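Local coordinates for mandelate racemase/muconate lactonizing enzyme-like protein (Roseovarius sp. TM1035, PDB 3RCY) that probably acts as an isomerase- or lyase-type member of the magnesium-dependent mandelate racemase/muconate lactonizing enzyme group of the enolase superfamily, at residues Ala345-Ile351 against Leu366-Asp371. Numbering follows the deposited sequence.
Sequences ALIKGSI and LGIEVD
Ser350 OG and Leu346 O receive two backbone N-H groups that the loop Leu366-Asp371 offers to the end of helix 341-346 and the turn beyond it, where a Schellman motif runs into a type I' turn from Ile347 to Ser350. Asp371 N gives Leu346 O a nearly straight bond of 2.8 Å (169° at the hydrogen), tilted from the carbonyl plane; Val370 CA adds a C-H contact to the same oxygen. Further along, Glu369 N reaches Ser350 OG at 3.2 Å. Serine suits this place because its hydroxyl also donates to Ile347 O, 2.6 Å from OG and almost in line with that C=O bond, bracing the turn that Ser350 N closes on the same oxygen. Replacing this serine by an alanine is likely to leave Glu369 N without its acceptor and Ile347 O with one donor fewer.

On the more exposed side, the extended chain of Lys348 passes over the Glu369 carboxylate, and NZ meets OE2 at 2.8 Å from above its plane. The positive phi of Lys348 belongs to the C-prime position of the Schellman motif, and Gly349 readily adopts the next one. Branched side chains pack on the inner side: Ile347 CG2 lies against Ile368 CB, and Ile351 CD1 meets Ile368 CG2 at 3.7 Å. Ile351 also rests on Trp319 and Ala320 of helix 316-327.

Asp371 is the N-cap of helix 372-376, its OD1 accepting from Leu374 N. Its other oxygen, OD2, takes a water 2.6 Å away that also donates to Ala345 O.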
loop_
_atom_site.group_PDB
_atom_site.type_symbol
_atom_site.label_atom_id
_atom_site.label_comp_id
_atom_site.label_asym_id
_atom_site.label_seq_id
_atom_site.Cartn_x
_atom_site.Cartn_y
_atom_site.Cartn_z
ATOM N N ALA A 345 -2.263 -25.286 46.410
ATOM C CA ALA A 345 -1.928 -25.037 47.813
ATOM C C ALA A 345 -1.424 -23.614 48.069
ATOM O O ALA A 345 -1.703 -23.030 49.122
ATOM C CB ALA A 345 -0.910 -26.074 48.317
ATOM N N LEU A 346 -0.687 -23.057 47.108
ATOM C CA LEU A 346 -0.124 -21.707 47.251
ATOM C C LEU A 346 -1.198 -20.624 47.401
ATOM O O LEU A 346 -0.983 -19.625 48.089
ATOM C CB LEU A 346 0.807 -21.377 46.082
ATOM C CG LEU A 346 1.655 -20.106 46.188
ATOM C CD1 LEU A 346 2.463 -20.049 47.502
ATOM C CD2 LEU A 346 2.577 -19.982 44.975
ATOM N N ILE A 347 -2.347 -20.816 46.759
ATOM C CA ILE A 347 -3.475 -19.907 46.978
ATOM C C ILE A 347 -4.630 -20.554 47.751
ATOM O O ILE A 347 -5.761 -20.058 47.720
ATOM C CB ILE A 347 -3.970 -19.230 45.671
ATOM C CG1 ILE A 347 -4.458 -20.273 44.646
ATOM C CG2 ILE A 347 -2.875 -18.287 45.118
ATOM C CD1 ILE A 347 -5.294 -19.674 43.493
ATOM N N LYS A 348 -4.324 -21.644 48.455
ATOM C CA LYS A 348 -5.279 -22.363 49.313
ATOM C C LYS A 348 -6.604 -22.700 48.608
ATOM O O LYS A 348 -7.681 -22.550 49.181
ATOM C CB LYS A 348 -5.519 -21.604 50.633
ATOM C CG LYS A 348 -4.240 -21.277 51.407
ATOM C CD LYS A 348 -4.517 -20.766 52.817
ATOM C CE LYS A 348 -3.209 -20.428 53.537
ATOM N NZ LYS A 348 -3.433 -19.842 54.894
ATOM N N GLY A 349 -6.508 -23.152 47.359
ATOM C CA GLY A 349 -7.687 -23.541 46.574
ATOM C C GLY A 349 -8.707 -22.446 46.303
ATOM O O GLY A 349 -9.874 -22.742 46.027
ATOM N N SER A 350 -8.256 -21.193 46.356
ATOM C CA SER A 350 -9.123 -20.010 46.283
ATOM C C SER A 350 -9.844 -19.871 44.948
ATOM O O SER A 350 -10.985 -19.420 44.910
ATOM C CB SER A 350 -8.306 -18.734 46.536
ATOM O OG SER A 350 -7.947 -18.629 47.898
ATOM N N ILE A 351 -9.157 -20.236 43.865
ATOM C CA ILE A 351 -9.712 -20.207 42.511
ATOM C C ILE A 351 -9.315 -21.515 41.830
ATOM O O ILE A 351 -8.159 -21.908 41.897
ATOM C CB ILE A 351 -9.160 -19.013 41.682
ATOM C CG1 ILE A 351 -9.360 -17.681 42.423
ATOM C CG2 ILE A 351 -9.822 -18.950 40.304
ATOM C CD1 ILE A 351 -8.580 -16.517 41.810
ATOM N N LEU A 366 -8.006 -9.885 44.706
ATOM C CA LEU A 366 -7.831 -11.016 43.792
ATOM C C LEU A 366 -8.589 -12.256 44.276
ATOM O O LEU A 366 -8.711 -13.241 43.551
ATOM C CB LEU A 366 -6.342 -11.334 43.580
ATOM C CG LEU A 366 -5.508 -10.333 42.770
ATOM C CD1 LEU A 366 -4.028 -10.712 42.836
ATOM C CD2 LEU A 366 -5.962 -10.221 41.306
ATOM N N GLY A 367 -9.108 -12.193 45.495
ATOM C CA GLY A 367 -9.897 -13.282 46.057
ATOM C C GLY A 367 -9.057 -14.502 46.379
ATOM O O GLY A 367 -9.542 -15.634 46.294
ATOM N N ILE A 368 -7.795 -14.268 46.732
ATOM C CA ILE A 368 -6.867 -15.349 47.050
ATOM C C ILE A 368 -6.331 -15.214 48.471
ATOM O O ILE A 368 -6.251 -14.107 49.014
ATOM C CB ILE A 368 -5.691 -15.435 46.033
ATOM C CG1 ILE A 368 -4.900 -14.118 45.978
ATOM C CG2 ILE A 368 -6.224 -15.809 44.636
ATOM C CD1 ILE A 368 -3.646 -14.163 45.068
ATOM N N GLU A 369 -5.996 -16.353 49.074
ATOM C CA GLU A 369 -5.237 -16.368 50.312
ATOM C C GLU A 369 -3.909 -17.041 50.015
ATOM O O GLU A 369 -3.843 -18.258 49.837
ATOM C CB GLU A 369 -5.992 -17.113 51.424
ATOM C CG GLU A 369 -5.510 -16.744 52.823
ATOM C CD GLU A 369 -6.107 -17.614 53.920
ATOM O OE1 GLU A 369 -7.282 -18.028 53.802
ATOM O OE2 GLU A 369 -5.387 -17.877 54.911
ATOM N N VAL A 370 -2.855 -16.238 49.932
ATOM C CA VAL A 370 -1.543 -16.752 49.592
ATOM C C VAL A 370 -0.928 -17.432 50.813
ATOM O O VAL A 370 -0.866 -16.850 51.901
ATOM C CB VAL A 370 -0.610 -15.656 49.027
ATOM C CG1 VAL A 370 0.793 -16.205 48.788
ATOM C CG2 VAL A 370 -1.171 -15.117 47.715
ATOM N N ASP A 371 -0.506 -18.678 50.632
ATOM C CA ASP A 371 0.192 -19.379 51.693
ATOM C C ASP A 371 1.656 -18.951 51.708
ATOM O O ASP A 371 2.519 -19.592 51.091
ATOM C CB ASP A 371 0.052 -20.893 51.550
ATOM C CG ASP A 371 0.439 -21.625 52.822
ATOM O OD1 ASP A 371 1.287 -21.113 53.584
ATOM O OD2 ASP A 371 -0.111 -22.711 53.064
HETATM O O HOH W 1 -1.673 -24.154 51.494
HETATM O O HOH W 2 -11.918 -16.848 46.236
#